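Side-chain contacts in uroporphyrinogen III synthase (Thermus thermophilus, PDB 1WCW), which probably catalyses the cyclisation of hydroxymethylbilane, with inversion of its last pyrrole ring, to uroporphyrinogen III, a precursor of haem and related tetrapyrroles: residues Glu20-Leu25 and Pro33-Val38; Asp51-Leu56 and Arg72-Ala77; Val60-Ala65 and Asn148-Arg153; Ala218-Arg223 and Asp227-Trp232. All coordinates share one frame; numbering follows the deposited sequence.

Overall arrangement
From the N terminus, interaction 1 comes first: its segments are seven residues apart, bridging the short turn from helix 19-28 to strand 32-35, an edge strand of the five-stranded parallel sheet. The chain then passes into the second, mixed sheet and its helices, where two contacts cross because their segments alternate along the sequence. Interaction 2 spans 15 residues and joins helices 50-57 and 68-80; interaction 3 spans 82 and brings helix 144-152 to strand 62-65. These two touch through L74 CD2 and F63 CE1, 3.6 Å apart. Interaction 4 returns to the first sheet, its centre about 18 Å from that of interaction 1; its segments are separated by only three residues, in the first turn of helix 223-231.

Interaction 1: Glu20-Leu25 and Pro33-Val38; sequences EAFKAL and PLLFPV
F22 and K23 of helix 19-28 meet P33 and L35 of strand 32-35 in an apolar helix-on-strand contact near the surface, inside the beta-alpha-beta unit formed by strand 10-13, this helix and strand 32-35. Helix 20-25 and strand 33-35 run nearly antiparallel (163°), as expected when a chain turns back from a helix into the next strand. F22 and K23 share the helix side, F22 making the buried part. With CG anti to the backbone N (chi1 172°), its ring leans toward the strand, and CE2 comes 3.6 Å from P33 CB while CD2 lies 3.9 Å from L35 CD2. A flat, wide ring suits a place where it must span two strand residues. P33 offers a compact, rigid surface and also meets the lysine: P33 CG is 3.7 Å from K23 O. K23 CG lies against P33 CG, while the rest of the chain leads off to a salt bridge with E27. Cutting F22 back to an alanine is likely to leave P33 and L35 without their shared aromatic partner and to open a gap between helix and strand. Next to this strand in the sheet, Y13 of strand 10-13 stacks with the F22 ring, which also packs on L245 and L249 of helix 245-260.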
# COMPACT_ATOMS: atom_id res chain seq x y z
N GLU A 20 -3.53 15.73 -8.14
CA GLU A 20 -4.32 16.86 -8.57
C GLU A 20 -5.40 17.22 -7.54
O GLU A 20 -5.67 18.42 -7.26
CB GLU A 20 -4.96 16.52 -9.93
CG GLU A 20 -5.49 17.66 -10.78
CD GLU A 20 -5.90 17.20 -12.24
OE1 GLU A 20 -6.85 16.37 -12.42
OE2 GLU A 20 -5.26 17.67 -13.22
N ALA A 21 -6.00 16.20 -6.96
CA ALA A 21 -7.03 16.47 -5.98
C ALA A 21 -6.36 17.06 -4.75
O ALA A 21 -6.89 17.98 -4.13
CB ALA A 21 -7.81 15.18 -5.59
N PHE A 22 -5.19 16.51 -4.38
CA PHE A 22 -4.48 17.02 -3.22
C PHE A 22 -4.18 18.51 -3.40
O PHE A 22 -4.42 19.34 -2.51
CB PHE A 22 -3.16 16.27 -2.94
CG PHE A 22 -2.33 16.90 -1.87
CD1 PHE A 22 -2.61 16.69 -0.54
CD2 PHE A 22 -1.27 17.77 -2.21
CE1 PHE A 22 -1.79 17.35 0.45
CE2 PHE A 22 -0.50 18.39 -1.25
CZ PHE A 22 -0.77 18.16 0.04
N LYS A 23 -3.65 18.89 -4.57
CA LYS A 23 -3.28 20.25 -4.81
C LYS A 23 -4.47 21.18 -4.74
O LYS A 23 -4.39 22.23 -4.13
CB LYS A 23 -2.60 20.34 -6.22
CG LYS A 23 -2.25 21.76 -6.62
CD LYS A 23 -1.59 21.78 -8.02
CE LYS A 23 -1.32 23.25 -8.43
NZ LYS A 23 -2.52 24.03 -8.83
N ALA A 24 -5.54 20.80 -5.40
CA ALA A 24 -6.73 21.62 -5.42
C ALA A 24 -7.32 21.85 -4.04
O ALA A 24 -7.64 22.97 -3.68
CB ALA A 24 -7.79 21.01 -6.35
N LEU A 25 -7.47 20.78 -3.25
CA LEU A 25 -8.03 20.86 -1.95
C LEU A 25 -7.10 21.65 -1.04
O LEU A 25 -7.52 22.54 -0.27
CB LEU A 25 -8.20 19.44 -1.41
CG LEU A 25 -9.47 19.07 -0.65
CD1 LEU A 25 -9.75 20.10 0.44
CD2 LEU A 25 -10.58 19.04 -1.66
N PRO A 33 0.56 23.62 -1.47
CA PRO A 33 0.84 22.21 -1.72
C PRO A 33 2.11 21.99 -2.50
O PRO A 33 2.45 22.78 -3.39
CB PRO A 33 -0.36 21.74 -2.52
CG PRO A 33 -0.83 22.99 -3.25
CD PRO A 33 -0.50 24.15 -2.39
N LEU A 34 2.85 20.96 -2.14
CA LEU A 34 4.04 20.54 -2.91
C LEU A 34 3.90 19.08 -3.22
O LEU A 34 3.51 18.28 -2.33
CB LEU A 34 5.31 20.74 -2.14
CG LEU A 34 5.58 22.22 -1.82
CD1 LEU A 34 6.79 22.32 -0.85
CD2 LEU A 34 5.91 22.96 -3.12
N LEU A 35 4.23 18.65 -4.42
CA LEU A 35 4.05 17.28 -4.84
C LEU A 35 5.38 16.63 -4.95
O LEU A 35 6.19 16.99 -5.80
CB LEU A 35 3.35 17.20 -6.21
CG LEU A 35 2.01 17.95 -6.29
CD1 LEU A 35 1.46 17.84 -7.72
CD2 LEU A 35 1.01 17.37 -5.29
N PHE A 36 5.60 15.63 -4.09
CA PHE A 36 6.85 14.86 -4.04
C PHE A 36 6.53 13.36 -4.06
O PHE A 36 6.67 12.69 -3.01
CB PHE A 36 7.68 15.25 -2.79
CG PHE A 36 8.30 16.61 -2.90
CD1 PHE A 36 7.86 17.70 -2.16
CD2 PHE A 36 9.39 16.80 -3.75
CE1 PHE A 36 8.54 18.94 -2.28
CE2 PHE A 36 10.01 18.04 -3.84
CZ PHE A 36 9.57 19.09 -3.10
N PRO A 37 6.11 12.81 -5.21
CA PRO A 37 5.81 11.38 -5.23
C PRO A 37 7.06 10.56 -4.95
O PRO A 37 8.16 10.89 -5.40
CB PRO A 37 5.30 11.10 -6.65
CG PRO A 37 5.78 12.30 -7.44
CD PRO A 37 5.82 13.48 -6.50
N VAL A 38 6.89 9.45 -4.25
CA VAL A 38 8.00 8.60 -3.93
C VAL A 38 7.86 7.25 -4.63
O VAL A 38 8.75 6.37 -4.42
CB VAL A 38 8.15 8.37 -2.41
CG1 VAL A 38 8.42 9.69 -1.67
CG2 VAL A 38 6.93 7.70 -1.81

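Interaction 2: Asp51-Leu56 and Arg72-Ala77; sequences DQVRAL and RDLLEA
L74 of helix 68-80 and V53 of helix 50-57 bury the most surface here, with L56 next, in a helix-helix contact of the alpha/beta fold built on the mixed sheet. Helix 50-57 leads into strand 62-65 and helix 68-80 follows that strand, yet the two helix segments cross almost at right angles (-86°), their axes 11.0 Å apart. Such a crossing confines the contact to a small patch, filled by aliphatic side chains without any hydrogen bond between the segments. L74 supplies both of its methyls. Its CD2 meets L56 CD2 tip to tip at 3.8 Å, and its CD1 lies 4.1 Å from V53 CG2, the two side chains passing in opposite directions. Forked leucines suit this spot because each can place a methyl at some distance from its helix, whereas the shorter V53 presents its methyl close to its own backbone. V53 CG2 also faces A77 CB, and there the small alanine lets the backbones come closest, with CA atoms 7.6 Å apart. L81 and L83 cover V53 further. Beside this apolar patch, Q52 NE2 donates to the anti lone pair of D51 OD2 in a nearly straight bond of 3.1 Å, the acceptor lying in the amide plane.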
# COMPACT_ATOMS: atom_id res chain seq x y z
N ASP A 51 2.64 -17.81 -17.36
CA ASP A 51 2.99 -19.10 -16.79
C ASP A 51 2.33 -19.27 -15.38
O ASP A 51 1.79 -20.34 -15.04
CB ASP A 51 4.54 -19.07 -16.70
CG ASP A 51 5.09 -17.58 -16.79
OD1 ASP A 51 5.02 -16.93 -17.88
OD2 ASP A 51 5.56 -17.03 -15.77
N GLN A 52 2.38 -18.18 -14.62
CA GLN A 52 1.81 -18.19 -13.26
C GLN A 52 0.28 -18.23 -13.32
O GLN A 52 -0.34 -18.92 -12.53
CB GLN A 52 2.21 -16.93 -12.53
CG GLN A 52 3.74 -16.64 -12.53
CD GLN A 52 4.56 -17.78 -12.03
OE1 GLN A 52 4.42 -18.23 -10.88
NE2 GLN A 52 5.48 -18.25 -12.89
N VAL A 53 -0.31 -17.51 -14.29
CA VAL A 53 -1.77 -17.50 -14.43
C VAL A 53 -2.26 -18.88 -14.86
O VAL A 53 -3.28 -19.39 -14.36
CB VAL A 53 -2.25 -16.41 -15.41
CG1 VAL A 53 -3.81 -16.38 -15.30
CG2 VAL A 53 -1.73 -15.00 -15.00
N ARG A 54 -1.53 -19.52 -15.77
CA ARG A 54 -1.91 -20.89 -16.19
C ARG A 54 -1.87 -21.88 -15.02
O ARG A 54 -2.76 -22.74 -14.87
CB ARG A 54 -0.95 -21.40 -17.28
CG ARG A 54 -1.14 -20.70 -18.61
CD ARG A 54 -0.12 -21.20 -19.67
NE ARG A 54 -0.51 -20.75 -21.00
CZ ARG A 54 -1.65 -21.07 -21.61
NH1 ARG A 54 -1.91 -20.59 -22.82
NH2 ARG A 54 -2.54 -21.86 -21.02
N ALA A 55 -0.84 -21.71 -14.18
CA ALA A 55 -0.73 -22.55 -13.00
C ALA A 55 -1.93 -22.34 -12.07
O ALA A 55 -2.51 -23.30 -11.51
CB ALA A 55 0.58 -22.28 -12.26
N LEU A 56 -2.30 -21.06 -11.84
CA LEU A 56 -3.47 -20.80 -11.02
C LEU A 56 -4.72 -21.47 -11.64
O LEU A 56 -5.60 -22.01 -10.92
CB LEU A 56 -3.70 -19.28 -10.91
CG LEU A 56 -4.95 -18.81 -10.25
CD1 LEU A 56 -4.95 -19.28 -8.79
CD2 LEU A 56 -4.99 -17.26 -10.32
N ARG A 72 -8.36 -7.33 -9.45
CA ARG A 72 -8.96 -6.97 -10.72
C ARG A 72 -8.01 -7.24 -11.86
O ARG A 72 -8.43 -7.82 -12.90
CB ARG A 72 -9.38 -5.51 -10.70
CG ARG A 72 -10.48 -5.28 -9.69
CD ARG A 72 -11.10 -3.82 -9.75
NE ARG A 72 -11.98 -3.69 -8.59
CZ ARG A 72 -11.60 -3.20 -7.41
NH1 ARG A 72 -12.48 -3.15 -6.39
NH2 ARG A 72 -10.40 -2.68 -7.28
N ASP A 73 -6.74 -6.86 -11.70
CA ASP A 73 -5.77 -7.10 -12.76
C ASP A 73 -5.61 -8.60 -13.06
O ASP A 73 -5.47 -8.99 -14.25
CB ASP A 73 -4.39 -6.52 -12.45
CG ASP A 73 -4.33 -5.03 -12.52
OD1 ASP A 73 -3.25 -4.54 -12.12
OD2 ASP A 73 -5.30 -4.35 -12.98
N LEU A 74 -5.57 -9.46 -12.05
CA LEU A 74 -5.44 -10.85 -12.29
C LEU A 74 -6.63 -11.43 -13.03
O LEU A 74 -6.44 -12.27 -13.93
CB LEU A 74 -5.22 -11.56 -10.93
CG LEU A 74 -5.01 -13.04 -10.97
CD1 LEU A 74 -3.81 -13.42 -11.79
CD2 LEU A 74 -4.82 -13.57 -9.51
N LEU A 75 -7.82 -11.05 -12.65
CA LEU A 75 -9.01 -11.53 -13.34
C LEU A 75 -8.98 -11.06 -14.82
O LEU A 75 -9.30 -11.87 -15.73
CB LEU A 75 -10.28 -11.02 -12.61
CG LEU A 75 -10.47 -11.72 -11.27
CD1 LEU A 75 -11.58 -11.01 -10.55
CD2 LEU A 75 -10.81 -13.16 -11.43
N GLU A 76 -8.55 -9.83 -15.08
CA GLU A 76 -8.41 -9.37 -16.45
C GLU A 76 -7.37 -10.19 -17.19
O GLU A 76 -7.51 -10.46 -18.36
CB GLU A 76 -7.97 -7.92 -16.48
CG GLU A 76 -9.00 -6.91 -16.09
CD GLU A 76 -8.48 -5.44 -15.98
OE1 GLU A 76 -9.28 -4.60 -15.48
OE2 GLU A 76 -7.33 -5.09 -16.39
N ALA A 77 -6.27 -10.57 -16.53
CA ALA A 77 -5.24 -11.37 -17.17
C ALA A 77 -5.80 -12.72 -17.55
O ALA A 77 -5.50 -13.24 -18.66
CB ALA A 77 -4.06 -11.56 -16.23

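Interaction 3: Val60-Ala65 and Asn148-Arg153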
# COMPACT_ATOMS: atom_id res chain seq x y z
N VAL A 60 -5.79 -24.31 -7.10
CA VAL A 60 -4.94 -24.05 -5.91
C VAL A 60 -5.78 -24.28 -4.66
O VAL A 60 -7.02 -24.23 -4.69
CB VAL A 60 -4.38 -22.59 -5.88
CG1 VAL A 60 -3.50 -22.35 -7.11
CG2 VAL A 60 -5.49 -21.56 -5.83
N ASP A 61 -5.07 -24.47 -3.56
CA ASP A 61 -5.80 -24.72 -2.32
C ASP A 61 -6.14 -23.47 -1.58
O ASP A 61 -7.15 -23.41 -0.90
CB ASP A 61 -4.92 -25.65 -1.50
CG ASP A 61 -4.72 -26.94 -2.22
OD1 ASP A 61 -5.70 -27.70 -2.28
OD2 ASP A 61 -3.63 -27.12 -2.83
N LEU A 62 -5.30 -22.46 -1.75
CA LEU A 62 -5.49 -21.21 -1.06
C LEU A 62 -5.11 -20.08 -2.01
O LEU A 62 -4.17 -20.20 -2.81
CB LEU A 62 -4.60 -21.18 0.19
CG LEU A 62 -4.71 -20.01 1.16
CD1 LEU A 62 -4.35 -20.53 2.57
CD2 LEU A 62 -3.86 -18.91 0.74
N PHE A 63 -5.87 -19.01 -1.92
CA PHE A 63 -5.60 -17.79 -2.68
C PHE A 63 -5.57 -16.64 -1.70
O PHE A 63 -6.51 -16.38 -0.97
CB PHE A 63 -6.71 -17.55 -3.74
CG PHE A 63 -6.50 -16.27 -4.54
CD1 PHE A 63 -5.46 -16.17 -5.48
CD2 PHE A 63 -7.27 -15.16 -4.30
CE1 PHE A 63 -5.22 -14.93 -6.16
CE2 PHE A 63 -7.04 -13.95 -4.97
CZ PHE A 63 -6.04 -13.83 -5.87
N LEU A 64 -4.48 -15.90 -1.70
CA LEU A 64 -4.29 -14.77 -0.83
C LEU A 64 -4.17 -13.47 -1.65
O LEU A 64 -3.16 -13.28 -2.42
CB LEU A 64 -3.06 -14.99 0.06
CG LEU A 64 -2.94 -14.14 1.35
CD1 LEU A 64 -1.84 -14.78 2.17
CD2 LEU A 64 -2.64 -12.67 1.08
N ALA A 65 -5.17 -12.62 -1.52
CA ALA A 65 -5.19 -11.33 -2.20
C ALA A 65 -4.68 -10.24 -1.27
O ALA A 65 -5.19 -10.14 -0.15
CB ALA A 65 -6.64 -10.98 -2.61
N ASN A 148 7.04 -16.63 4.00
CA ASN A 148 7.59 -17.61 4.89
C ASN A 148 6.48 -18.30 5.68
O ASN A 148 6.52 -19.55 5.88
CB ASN A 148 8.61 -16.94 5.80
CG ASN A 148 9.91 -16.65 5.09
OD1 ASN A 148 10.52 -17.57 4.55
ND2 ASN A 148 10.33 -15.40 5.08
N ALA A 149 5.48 -17.54 6.15
CA ALA A 149 4.39 -18.20 6.88
C ALA A 149 3.62 -19.20 5.98
O ALA A 149 3.27 -20.30 6.44
CB ALA A 149 3.44 -17.18 7.41
N LEU A 150 3.38 -18.91 4.70
CA LEU A 150 2.67 -19.85 3.84
C LEU A 150 3.48 -21.13 3.75
O LEU A 150 2.89 -22.23 3.79
CB LEU A 150 2.46 -19.26 2.45
CG LEU A 150 1.36 -18.21 2.43
CD1 LEU A 150 1.46 -17.49 1.11
CD2 LEU A 150 -0.02 -18.85 2.66
N ALA A 151 4.80 -21.01 3.63
CA ALA A 151 5.63 -22.23 3.55
C ALA A 151 5.59 -22.99 4.86
O ALA A 151 5.46 -24.24 4.85
CB ALA A 151 7.09 -21.84 3.19
N GLU A 152 5.65 -22.29 5.98
CA GLU A 152 5.58 -22.95 7.30
C GLU A 152 4.25 -23.68 7.46
O GLU A 152 4.17 -24.75 8.11
CB GLU A 152 5.78 -21.93 8.43
CG GLU A 152 7.20 -21.45 8.60
CD GLU A 152 7.33 -20.43 9.74
OE1 GLU A 152 6.63 -19.38 9.73
OE2 GLU A 152 8.14 -20.69 10.67
N ARG A 153 3.19 -23.12 6.90
CA ARG A 153 1.87 -23.74 6.98
C ARG A 153 1.68 -24.93 6.05
O ARG A 153 0.61 -25.53 6.04
CB ARG A 153 0.80 -22.67 6.66
CG ARG A 153 0.63 -21.60 7.69
CD ARG A 153 0.15 -22.10 9.04
NE ARG A 153 -0.35 -20.94 9.77
CZ ARG A 153 0.45 -20.12 10.44
NH1 ARG A 153 1.75 -20.37 10.49
NH2 ARG A 153 -0.02 -18.99 10.94
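L150, with CG beside its backbone N (chi1 -75°), directs its forked end from helix 144-152 at strand 62-65, while L62 and L64 reach out to meet it with CG anti to their own backbone N (chi1 -174° and -161°). The two strand leucines stand two residues apart and therefore project from the same face of the sheet. L150 fits between them with one branch each: its CD2 lies 4.3 Å from L62 CD2, and its CD1 lies 4.4 Å from L64 CD1. The contacts are loose but wholly apolar and buried. Leucine suits all three places, since the gap from strand to helix is wide, 9.6 Å between the CA atoms of L62 and L150, and long aliphatic side chains can bridge it. L150 also rests on A134 of the adjoining strand 132-137. Past the end of the helix, R153 is turned to other work, its NE and NH2 bonding to the carbonyls of L127 and L124. On the other face of strand 62-65, F63 and A65 are packed by helices 68-80 and 99-107. Helices covering both faces of a largely parallel sheet are the hallmark of a three-layer alpha/beta sandwich, here the flavodoxin-like domain arrangement of the HemD family.

Interaction 4: Ala218-Arg223 and Asp227-Trp232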
# COMPACT_ATOMS: atom_id res chain seq x y z
N ALA A 218 4.57 14.72 10.27
CA ALA A 218 4.17 13.63 9.41
C ALA A 218 2.70 13.38 9.56
O ALA A 218 2.18 13.28 10.71
CB ALA A 218 4.96 12.41 9.75
N LEU A 219 1.98 13.30 8.45
CA LEU A 219 0.54 13.08 8.46
C LEU A 219 0.30 11.76 7.79
O LEU A 219 0.93 11.46 6.76
CB LEU A 219 -0.23 14.18 7.68
CG LEU A 219 0.27 15.60 7.96
CD1 LEU A 219 -0.46 16.59 7.08
CD2 LEU A 219 0.11 15.97 9.39
N ALA A 220 -0.62 10.95 8.35
CA ALA A 220 -0.88 9.61 7.77
C ALA A 220 -2.34 9.40 7.46
O ALA A 220 -3.15 9.70 8.36
CB ALA A 220 -0.40 8.50 8.75
N VAL A 221 -2.64 8.90 6.30
CA VAL A 221 -4.02 8.49 5.98
C VAL A 221 -4.01 6.98 6.19
O VAL A 221 -3.37 6.24 5.40
CB VAL A 221 -4.37 8.76 4.52
CG1 VAL A 221 -5.81 8.22 4.21
CG2 VAL A 221 -4.33 10.23 4.25
N GLY A 222 -4.65 6.55 7.28
CA GLY A 222 -4.79 5.12 7.57
C GLY A 222 -3.92 4.67 8.74
O GLY A 222 -2.73 5.14 8.90
N ARG A 223 -4.44 3.78 9.58
CA ARG A 223 -3.68 3.23 10.67
C ARG A 223 -2.45 2.41 10.19
O ARG A 223 -1.41 2.39 10.89
CB ARG A 223 -4.62 2.33 11.55
CG ARG A 223 -4.34 2.34 13.02
CD ARG A 223 -4.58 3.74 13.58
NE ARG A 223 -3.37 4.23 14.24
CZ ARG A 223 -3.31 5.35 14.93
NH1 ARG A 223 -2.18 5.72 15.49
NH2 ARG A 223 -4.40 6.09 15.07
N ASP A 227 1.33 3.10 11.29
CA ASP A 227 2.18 2.09 11.88
C ASP A 227 3.45 1.94 11.11
O ASP A 227 4.49 1.66 11.73
CB ASP A 227 1.41 0.74 12.04
CG ASP A 227 0.39 0.76 13.20
OD1 ASP A 227 -0.53 -0.08 13.21
OD2 ASP A 227 0.51 1.61 14.11
N ALA A 228 3.49 2.16 9.81
CA ALA A 228 4.72 2.11 9.08
C ALA A 228 5.66 3.23 9.55
O ALA A 228 6.88 2.99 9.67
CB ALA A 228 4.45 2.22 7.58
N LEU A 229 5.14 4.42 9.75
CA LEU A 229 5.98 5.48 10.29
C LEU A 229 6.54 5.11 11.63
O LEU A 229 7.74 5.32 11.95
CB LEU A 229 5.14 6.77 10.38
CG LEU A 229 4.99 7.48 9.02
CD1 LEU A 229 3.86 8.47 9.08
CD2 LEU A 229 6.29 8.23 8.62
N ARG A 230 5.67 4.56 12.49
CA ARG A 230 6.12 4.22 13.86
C ARG A 230 7.21 3.16 13.83
O ARG A 230 8.14 3.23 14.65
CB ARG A 230 4.93 3.74 14.72
CG ARG A 230 3.93 4.87 15.04
CD ARG A 230 2.56 4.33 15.52
NE ARG A 230 2.57 3.31 16.53
CZ ARG A 230 2.24 3.50 17.81
NH1 ARG A 230 2.23 2.48 18.67
NH2 ARG A 230 1.96 4.71 18.25
N GLU A 231 7.16 2.22 12.92
CA GLU A 231 8.20 1.18 12.82
C GLU A 231 9.54 1.80 12.43
O GLU A 231 10.59 1.20 12.72
CB GLU A 231 7.81 0.13 11.79
CG GLU A 231 6.54 -0.69 12.10
CD GLU A 231 6.18 -1.58 10.91
OE1 GLU A 231 7.08 -2.30 10.42
OE2 GLU A 231 5.01 -1.56 10.43
N TRP A 232 9.55 2.96 11.77
CA TRP A 232 10.80 3.64 11.45
C TRP A 232 11.17 4.65 12.52
O TRP A 232 12.09 5.42 12.31
CB TRP A 232 10.75 4.30 10.07
CG TRP A 232 10.88 3.32 8.96
CD1 TRP A 232 9.86 2.68 8.22
CD2 TRP A 232 12.10 2.82 8.40
NE1 TRP A 232 10.39 1.87 7.28
CE2 TRP A 232 11.76 1.91 7.36
CE3 TRP A 232 13.47 3.04 8.67
CZ2 TRP A 232 12.71 1.25 6.56
CZ3 TRP A 232 14.42 2.39 7.87
CH2 TRP A 232 14.04 1.49 6.84
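In the beta-alpha-beta unit of strand 217-221, helix 223-231 and strand 238-240, the first strand packs on its helix through A218, A220 and L229. Both alanines point toward the helix from the same face of the strand, and a single methyl serves them: L229 CD1 is 4.1 Å from A218 CB and 4.3 Å from A220 CB. Small residues on the strand let the helix lie close, and the longer leucine bridges from the helix to both, with V195 of helix 192-201 packing against it as well. In this parallel sheet, as in other alpha/beta folds of the flavodoxin-like type, a tight turn carries the chain from strand end to helix start. G222 occupies the N-cap position with phi 108°; a side chain there would press against the carbonyl O of V221, which explains the glycine. The helix then opens with D227 N donating to R223 O at 2.9 Å, the donor tilted out of the carbonyl plane. The D227 carboxylate carbon CG also lies 3.4 Å from R223 O, since CG sits beside the backbone N and folds the group back over the turn. Its charge is met within the helix by a long ion pair, R230 NE to D227 OD2 at 3.6 Å, with no N-H directed at the oxygen. R223 NH2 forms a long, weak ion pair with E241.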